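Long-range contacts in amino acid amide racemase (Ochrobactrum anthropi, PDB 6GIO), which belongs to the class-III aminotransferase family and holds pyridoxal-5'-phosphate between its two subunits, with both chains contacting each phosphate: residues Phe108-Ser113 against Val292-Ala297; Arg72-Ala77 against Asn299-Ala304. One frame throughout, in Å; residues are numbered along the deposited sequence.

In the fold
Both contacts are buried and both touch the second subunit, but they differ in depth and chemistry. Contact 1, centred about 17 Å from the centre of the chain, joins the end of strand 104-109 and the start of helix 112-127 to the loop leading into helix 300-315. It is largely polar, its clear bonds running through a water and to two cofactor phosphates rather than directly between the segments. Contact 2, centred about 25 Å from the chain's centre, sets the first turn of helix 300-315 against the loop after helix 61-72 by apolar packing. The two share the chain leading into helix 300-315, and Thr-296 CG2 packs against Ala-77 O at 3.6 Å.

Contact 1. Residues Phe108-Ser113 against Val292-Ala297; sequences FGHSGS and VLQTTA. With PLP (pyridoxal-5'-phosphate), chain G; PLP (pyridoxal-5'-phosphate), chain E.
His-110 and Thr-296 cross at about a right angle, with the imidazole CE1 of His-110 3.1 Å from OG1 of Thr-296 and 3.4 Å from the backbone N of Ala-297. CG anti to the carbonyl carbon (chi1 -54°) carries the ring toward 292-297. At the CD2 edge of this ring the amide end of Gln-294 arrives tip to tip, its plane turned 68° from the imidazole. Ala-297 CB packs 3.3 Å from the carbonyl O of Phe-108. A water bonds to NE2 of His-110 at 3.2 Å, accepts from Thr-296 N, and donates to O3P of the chain E pyridoxal-5'-phosphate at 2.7 Å. Thr-295 grips O1P of that phosphate with its N (2.8 Å) and its OG1, on a type I turn from Gln-294 to Ala-297. On the other segment, Gly-112 N and Ser-113 N bond to the chain G phosphate, while Ser-111 OG caps helix 112-127 at the N of Asp-114. Gly-112 and Ser-113 of the second subunit likewise hold the chain E cofactor, and Thr-295 OG1 of that subunit bonds to the chain G cofactor. Each anionic phosphate thus draws donors from both chains, and the helix N-terminus probably favours its charge.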
ATOM      1  N   PHE C 108      -2.383   5.479  -9.441  1.00 19.07           N
ATOM      2  CA  PHE C 108      -1.241   5.265  -8.546  1.00 18.78           C
ATOM      3  C   PHE C 108      -1.570   4.507  -7.279  1.00 17.87           C
ATOM      4  O   PHE C 108      -2.660   4.662  -6.725  1.00 18.51           O
ATOM      5  CB  PHE C 108      -0.681   6.616  -8.121  1.00 20.35           C
ATOM      6  CG  PHE C 108       0.064   7.323  -9.209  1.00 21.05           C
ATOM      7  CD1 PHE C 108       1.278   6.813  -9.687  1.00 21.09           C
ATOM      8  CD2 PHE C 108      -0.464   8.482  -9.795  1.00 21.23           C
ATOM      9  CE1 PHE C 108       1.962   7.442 -10.713  1.00 20.60           C
ATOM     10  CE2 PHE C 108       0.239   9.140 -10.793  1.00 21.62           C
ATOM     11  CZ  PHE C 108       1.440   8.617 -11.273  1.00 20.78           C
ATOM     12  N   GLY C 109      -0.591   3.752  -6.767  1.00 17.61           N
ATOM     13  CA  GLY C 109      -0.765   3.085  -5.478  1.00 17.17           C
ATOM     14  C   GLY C 109       0.557   3.052  -4.772  1.00 17.43           C
ATOM     15  O   GLY C 109       1.448   3.857  -5.086  1.00 17.89           O
ATOM     16  N   HIS C 110       0.676   2.162  -3.800  1.00 17.23           N
ATOM     17  CA  HIS C 110       1.898   2.083  -2.984  1.00 18.86           C
ATOM     18  C   HIS C 110       2.755   0.901  -3.222  1.00 19.92           C
ATOM     19  O   HIS C 110       3.901   0.890  -2.770  1.00 23.88           O
ATOM     20  CB  HIS C 110       1.521   1.999  -1.529  1.00 18.16           C
ATOM     21  CG  HIS C 110       0.624   3.084  -1.103  1.00 16.23           C
ATOM     22  ND1 HIS C 110       0.997   4.413  -1.172  1.00 16.56           N
ATOM     23  CD2 HIS C 110      -0.628   3.058  -0.596  1.00 15.64           C
ATOM     24  CE1 HIS C 110       0.019   5.152  -0.684  1.00 16.54           C
ATOM     25  NE2 HIS C 110      -0.988   4.360  -0.362  1.00 15.88           N
ATOM     26  N   SER C 111       2.211  -0.130  -3.872  1.00 21.48           N
ATOM     27  CA  SER C 111       2.902  -1.423  -3.953  1.00 22.55           C
ATOM     28  C   SER C 111       2.537  -2.207  -5.210  1.00 22.42           C
ATOM     29  O   SER C 111       1.535  -1.937  -5.840  1.00 21.75           O
ATOM     30  CB  SER C 111       2.637  -2.310  -2.705  1.00 23.09           C
ATOM     31  OG  SER C 111       1.271  -2.803  -2.585  1.00 23.30           O
ATOM     32  N   GLY C 112       3.368  -3.176  -5.566  1.00 22.48           N
ATOM     33  CA  GLY C 112       3.012  -4.125  -6.647  1.00 23.17           C
ATOM     34  C   GLY C 112       1.706  -4.854  -6.339  1.00 21.43           C
ATOM     35  O   GLY C 112       0.846  -5.024  -7.212  1.00 20.91           O
ATOM     36  N   SER C 113       1.539  -5.237  -5.077  1.00 20.75           N
ATOM     37  CA  SER C 113       0.349  -5.954  -4.613  1.00 20.96           C
ATOM     38  C   SER C 113      -0.913  -5.177  -4.754  1.00 20.61           C
ATOM     39  O   SER C 113      -1.924  -5.753  -5.140  1.00 23.05           O
ATOM     40  CB  SER C 113       0.478  -6.335  -3.120  1.00 22.79           C
ATOM     41  OG  SER C 113       1.665  -7.115  -2.927  1.00 25.57           O
ATOM     42  N   VAL C 292     -11.253   2.452  -6.878  1.00 26.52           N
ATOM     43  CA  VAL C 292     -10.088   1.909  -6.187  1.00 26.31           C
ATOM     44  C   VAL C 292      -9.336   3.048  -5.503  1.00 25.94           C
ATOM     45  O   VAL C 292      -8.474   3.665  -6.100  1.00 24.95           O
ATOM     46  CB  VAL C 292      -9.157   1.130  -7.139  1.00 27.75           C
ATOM     47  CG1 VAL C 292      -8.153   0.330  -6.327  1.00 27.49           C
ATOM     48  CG2 VAL C 292      -9.945   0.165  -8.024  1.00 27.82           C
ATOM     49  N   LEU C 293      -9.665   3.294  -4.233  1.00 23.83           N
ATOM     50  CA  LEU C 293      -9.192   4.446  -3.487  1.00 25.06           C
ATOM     51  C   LEU C 293      -8.246   4.063  -2.385  1.00 25.81           C
ATOM     52  O   LEU C 293      -8.515   3.115  -1.624  1.00 28.82           O
ATOM     53  CB  LEU C 293     -10.358   5.144  -2.815  1.00 25.17           C
ATOM     54  CG  LEU C 293     -11.436   5.787  -3.699  1.00 26.24           C
ATOM     55  CD1 LEU C 293     -12.377   6.578  -2.793  1.00 27.53           C
ATOM     56  CD2 LEU C 293     -10.837   6.668  -4.778  1.00 24.99           C
ATOM     57  N   GLN C 294      -7.126   4.773  -2.297  1.00 25.53           N
ATOM     58  CA  GLN C 294      -6.285   4.700  -1.101  1.00 26.91           C
ATOM     59  C   GLN C 294      -5.847   6.104  -0.798  1.00 26.35           C
ATOM     60  O   GLN C 294      -5.246   6.762  -1.655  1.00 25.54           O
ATOM     61  CB  GLN C 294      -5.072   3.832  -1.308  1.00 27.32           C
ATOM     62  CG  GLN C 294      -5.354   2.351  -1.304  1.00 28.57           C
ATOM     63  CD  GLN C 294      -4.104   1.586  -1.654  1.00 29.98           C
ATOM     64  OE1 GLN C 294      -3.636   1.647  -2.800  1.00 29.94           O
ATOM     65  NE2 GLN C 294      -3.519   0.913  -0.662  1.00 28.43           N
ATOM     66  N   THR C 295      -6.089   6.534   0.437  1.00 26.21           N
ATOM     67  CA  THR C 295      -5.948   7.946   0.800  1.00 26.50           C
ATOM     68  C   THR C 295      -4.663   8.649   0.309  1.00 25.58           C
ATOM     69  O   THR C 295      -4.752   9.711  -0.366  1.00 24.24           O
ATOM     70  CB  THR C 295      -6.130   8.145   2.305  1.00 25.77           C
ATOM     71  OG1 THR C 295      -7.446   7.695   2.675  1.00 25.38           O
ATOM     72  CG2 THR C 295      -6.019   9.629   2.659  1.00 25.91           C
ATOM     73  N   THR C 296      -3.503   8.082   0.642  1.00 22.81           N
ATOM     74  CA  THR C 296      -2.224   8.727   0.332  1.00 22.45           C
ATOM     75  C   THR C 296      -1.586   8.308  -0.969  1.00 20.74           C
ATOM     76  O   THR C 296      -0.486   8.728  -1.269  1.00 21.23           O
ATOM     77  CB  THR C 296      -1.177   8.533   1.454  1.00 22.49           C
ATOM     78  OG1 THR C 296      -0.877   7.150   1.574  1.00 21.90           O
ATOM     79  CG2 THR C 296      -1.705   9.071   2.758  1.00 22.77           C
ATOM     80  N   ALA C 297      -2.247   7.468  -1.738  1.00 21.39           N
ATOM     81  CA  ALA C 297      -1.773   7.155  -3.083  1.00 21.70           C
ATOM     82  C   ALA C 297      -1.634   8.426  -3.920  1.00 20.98           C
ATOM     83  O   ALA C 297      -2.493   9.326  -3.878  1.00 20.19           O
ATOM     84  CB  ALA C 297      -2.727   6.188  -3.782  1.00 23.25           C
TER
HETATM   85  N1  PLP G 501       4.498  -8.355  -9.141  1.00 32.40           N
HETATM   86  C2  PLP G 501       5.780  -8.758  -9.321  1.00 35.26           C
HETATM   87  C2A PLP G 501       6.269  -9.334 -10.614  1.00 35.39           C
HETATM   88  C3  PLP G 501       6.766  -8.661  -8.215  1.00 34.50           C
HETATM   89  O3  PLP G 501       8.026  -9.071  -8.406  1.00 35.47           O
HETATM   90  C4  PLP G 501       6.365  -8.080  -6.919  1.00 35.56           C
HETATM   91  C4A PLP G 501       7.355  -7.963  -5.805  1.00 34.77           C
HETATM   92  C5  PLP G 501       4.924  -7.654  -6.835  1.00 34.45           C
HETATM   93  C6  PLP G 501       4.085  -7.825  -7.958  1.00 34.88           C
HETATM   94  C5A PLP G 501       4.377  -7.100  -5.529  1.00 34.56           C
HETATM   95  O4P PLP G 501       5.096  -5.978  -5.000  1.00 34.82           O
HETATM   96  P   PLP G 501       5.004  -5.591  -3.454  1.00 32.20           P
HETATM   97  O1P PLP G 501       5.436  -4.158  -3.472  1.00 34.92           O
HETATM   98  O2P PLP G 501       5.971  -6.497  -2.714  1.00 30.35           O
HETATM   99  O3P PLP G 501       3.539  -5.756  -3.076  1.00 33.25           O
HETATM  100  N1  PLP E 501     -10.207   2.350   7.900  1.00 30.69           N
HETATM  101  C2  PLP E 501     -10.731   3.552   8.291  1.00 30.64           C
HETATM  102  C2A PLP E 501     -11.515   3.700   9.575  1.00 28.82           C
HETATM  103  C3  PLP E 501     -10.528   4.753   7.424  1.00 31.13           C
HETATM  104  O3  PLP E 501     -11.026   5.976   7.729  1.00 30.45           O
HETATM  105  C4  PLP E 501      -9.750   4.595   6.175  1.00 32.78           C
HETATM  106  C4A PLP E 501      -9.503   5.749   5.274  1.00 36.35           C
HETATM  107  C5  PLP E 501      -9.234   3.238   5.840  1.00 30.58           C
HETATM  108  C6  PLP E 501      -9.493   2.191   6.739  1.00 28.60           C
HETATM  109  C5A PLP E 501      -8.436   3.087   4.533  1.00 29.53           C
HETATM  110  O4P PLP E 501      -7.170   3.798   4.498  1.00 25.87           O
HETATM  111  P   PLP E 501      -6.440   4.031   3.092  1.00 26.22           P
HETATM  112  O1P PLP E 501      -7.419   4.969   2.383  1.00 24.39           O
HETATM  113  O2P PLP E 501      -6.388   2.704   2.352  1.00 23.91           O
HETATM  114  O3P PLP E 501      -5.116   4.618   3.454  1.00 24.69           O
HETATM  115  O   HOH W   1      -3.173   5.372   1.695  1.00 25.88           O

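Contact 2. Residues Arg72-Ala77 against Asn299-Ala304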
ATOM      1  N   ARG C  72       9.226  19.400   2.322  1.00 22.48           N
ATOM      2  CA  ARG C  72       9.219  20.797   2.771  1.00 22.27           C
ATOM      3  C   ARG C  72       8.029  21.643   2.301  1.00 22.43           C
ATOM      4  O   ARG C  72       7.574  22.545   3.004  1.00 25.60           O
ATOM      5  CB  ARG C  72      10.492  21.496   2.287  1.00 22.79           C
ATOM      6  CG  ARG C  72      11.762  21.019   2.955  1.00 21.92           C
ATOM      7  CD  ARG C  72      12.947  21.449   2.105  1.00 21.04           C
ATOM      8  NE  ARG C  72      14.206  20.911   2.601  1.00 23.49           N
ATOM      9  CZ  ARG C  72      15.384  21.113   2.016  1.00 23.06           C
ATOM     10  NH1 ARG C  72      15.471  21.865   0.929  1.00 23.49           N
ATOM     11  NH2 ARG C  72      16.470  20.592   2.541  1.00 24.34           N
ATOM     12  N   ASP C  73       7.559  21.402   1.084  1.00 22.77           N
ATOM     13  CA  ASP C  73       6.512  22.205   0.508  1.00 22.37           C
ATOM     14  C   ASP C  73       5.521  21.235  -0.154  1.00 23.71           C
ATOM     15  O   ASP C  73       5.516  21.041  -1.369  1.00 24.25           O
ATOM     16  CB  ASP C  73       7.129  23.211  -0.447  1.00 22.97           C
ATOM     17  CG  ASP C  73       6.109  24.135  -1.084  1.00 22.69           C
ATOM     18  OD1 ASP C  73       4.968  24.176  -0.618  1.00 23.54           O
ATOM     19  OD2 ASP C  73       6.445  24.819  -2.057  1.00 22.24           O
ATOM     20  N   MET C  74       4.703  20.623   0.704  1.00 23.32           N
ATOM     21  CA  MET C  74       3.892  19.438   0.398  1.00 22.34           C
ATOM     22  C   MET C  74       2.544  19.810  -0.163  1.00 21.60           C
ATOM     23  O   MET C  74       1.712  20.449   0.533  1.00 20.77           O
ATOM     24  CB  MET C  74       3.692  18.584   1.648  1.00 23.41           C
ATOM     25  CG  MET C  74       3.034  17.213   1.365  1.00 26.86           C
ATOM     26  SD  MET C  74       2.711  16.235   2.867  1.00 27.84           S
ATOM     27  CE  MET C  74       4.298  15.549   3.141  1.00 25.25           C
ATOM     28  N   ALA C  75       2.326  19.384  -1.410  1.00 21.11           N
ATOM     29  CA  ALA C  75       1.153  19.777  -2.182  1.00 22.37           C
ATOM     30  C   ALA C  75      -0.019  18.856  -1.843  1.00 22.33           C
ATOM     31  O   ALA C  75      -0.511  18.069  -2.671  1.00 22.30           O
ATOM     32  CB  ALA C  75       1.469  19.739  -3.661  1.00 21.69           C
ATOM     33  N   GLY C  76      -0.450  18.950  -0.609  1.00 21.22           N
ATOM     34  CA  GLY C  76      -1.409  18.000  -0.075  1.00 21.49           C
ATOM     35  C   GLY C  76      -0.774  16.617   0.119  1.00 21.04           C
ATOM     36  O   GLY C  76       0.437  16.420  -0.135  1.00 21.71           O
ATOM     37  N   ALA C  77      -1.604  15.647   0.508  1.00 20.87           N
ATOM     38  CA  ALA C  77      -1.153  14.253   0.720  1.00 20.49           C
ATOM     39  C   ALA C  77      -2.143  13.196   0.218  1.00 21.87           C
ATOM     40  O   ALA C  77      -2.181  12.068   0.759  1.00 24.14           O
ATOM     41  CB  ALA C  77      -0.822  14.028   2.206  1.00 20.27           C
ATOM     42  N   ASN C 299       0.648  10.640  -3.573  1.00 19.80           N
ATOM     43  CA  ASN C 299       1.020  11.742  -2.746  1.00 19.85           C
ATOM     44  C   ASN C 299       2.244  12.356  -3.408  1.00 21.06           C
ATOM     45  O   ASN C 299       2.962  11.677  -4.130  1.00 21.84           O
ATOM     46  CB  ASN C 299       1.344  11.289  -1.311  1.00 20.90           C
ATOM     47  CG  ASN C 299       2.533  10.374  -1.258  1.00 20.12           C
ATOM     48  OD1 ASN C 299       3.677  10.845  -1.354  1.00 19.79           O
ATOM     49  ND2 ASN C 299       2.275   9.040  -1.187  1.00 20.49           N
ATOM     50  N   PRO C 300       2.469  13.658  -3.182  1.00 20.97           N
ATOM     51  CA  PRO C 300       3.480  14.394  -3.916  1.00 20.87           C
ATOM     52  C   PRO C 300       4.931  13.995  -3.613  1.00 21.01           C
ATOM     53  O   PRO C 300       5.822  14.246  -4.448  1.00 20.24           O
ATOM     54  CB  PRO C 300       3.215  15.823  -3.504  1.00 22.93           C
ATOM     55  CG  PRO C 300       2.503  15.753  -2.202  1.00 21.93           C
ATOM     56  CD  PRO C 300       1.663  14.522  -2.316  1.00 21.40           C
ATOM     57  N   VAL C 301       5.168  13.359  -2.462  1.00 19.77           N
ATOM     58  CA  VAL C 301       6.521  12.947  -2.079  1.00 19.25           C
ATOM     59  C   VAL C 301       6.981  11.710  -2.854  1.00 21.11           C
ATOM     60  O   VAL C 301       8.038  11.724  -3.486  1.00 25.58           O
ATOM     61  CB  VAL C 301       6.595  12.702  -0.568  1.00 19.50           C
ATOM     62  CG1 VAL C 301       7.981  12.241  -0.169  1.00 20.47           C
ATOM     63  CG2 VAL C 301       6.229  13.997   0.174  1.00 20.23           C
ATOM     64  N   ALA C 302       6.161  10.653  -2.846  1.00 19.02           N
ATOM     65  CA  ALA C 302       6.476   9.422  -3.511  1.00 17.41           C
ATOM     66  C   ALA C 302       6.512   9.673  -4.992  1.00 18.04           C
ATOM     67  O   ALA C 302       7.421   9.166  -5.640  1.00 17.68           O
ATOM     68  CB  ALA C 302       5.431   8.359  -3.182  1.00 17.53           C
ATOM     69  N   THR C 303       5.552  10.462  -5.524  1.00 18.29           N
ATOM     70  CA  THR C 303       5.537  10.709  -6.992  1.00 19.29           C
ATOM     71  C   THR C 303       6.707  11.563  -7.443  1.00 19.90           C
ATOM     72  O   THR C 303       7.251  11.319  -8.518  1.00 22.96           O
ATOM     73  CB  THR C 303       4.205  11.281  -7.531  1.00 19.98           C
ATOM     74  OG1 THR C 303       3.865  12.483  -6.859  1.00 21.12           O
ATOM     75  CG2 THR C 303       3.086  10.299  -7.307  1.00 20.95           C
ATOM     76  N   ALA C 304       7.127  12.534  -6.623  1.00 20.72           N
ATOM     77  CA  ALA C 304       8.338  13.281  -6.934  1.00 22.00           C
ATOM     78  C   ALA C 304       9.568  12.334  -7.015  1.00 22.94           C
ATOM     79  O   ALA C 304      10.384  12.459  -7.937  1.00 22.31           O
ATOM     80  CB  ALA C 304       8.578  14.427  -5.944  1.00 21.97           C
TER
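Met-74 starts with CG anti to its backbone N (chi1 -171°), which brings CG to 3.9 Å from CG of Pro-300; the side chain then bends at chi3 (-81°), carrying CE to 3.9 Å from CG2 of Val-301. It crosses the proline at about a right angle and the valine obliquely; its CG and CE thus touch two successive residues at the start of the helix. The proline ring is the centre of the contact. Its CG and CD sit 3.0 Å and 3.1 Å from the carbonyl O of Gly-76, a tight approach of carbon to oxygen, while its CB meets CB of Ala-75 at 4.3 Å. Ala-75 is the middle of an inverse gamma turn, closed by a weak bond from Gly-76 N to Met-74 O, and Gly-76 follows with positive phi.

Asn-299 is the N-cap: its OD1 accepts from Ala-302 N at 2.9 Å in a nearly straight bond (178°) and weakly from Val-301 N, while its ND2 donates to Thr-296 O. Its backbone O takes both N and OG1 of Thr-303, the hydroxyl standing above the carbonyl plane. These bonds cap the first turn, which carries the proline that faces the loop.

Around this packing, Thr-303 rests on Ala-86, Ala-87 and Leu-90 of helix 85-97, and Val-301 and Ala-304 lie on Ser-70 of helix 61-72. Across the dimer interface, Ala-77 N bonds to Ser-50 of the second subunit, and Asp-73 to Gly-31 in strand 28-32 of that subunit.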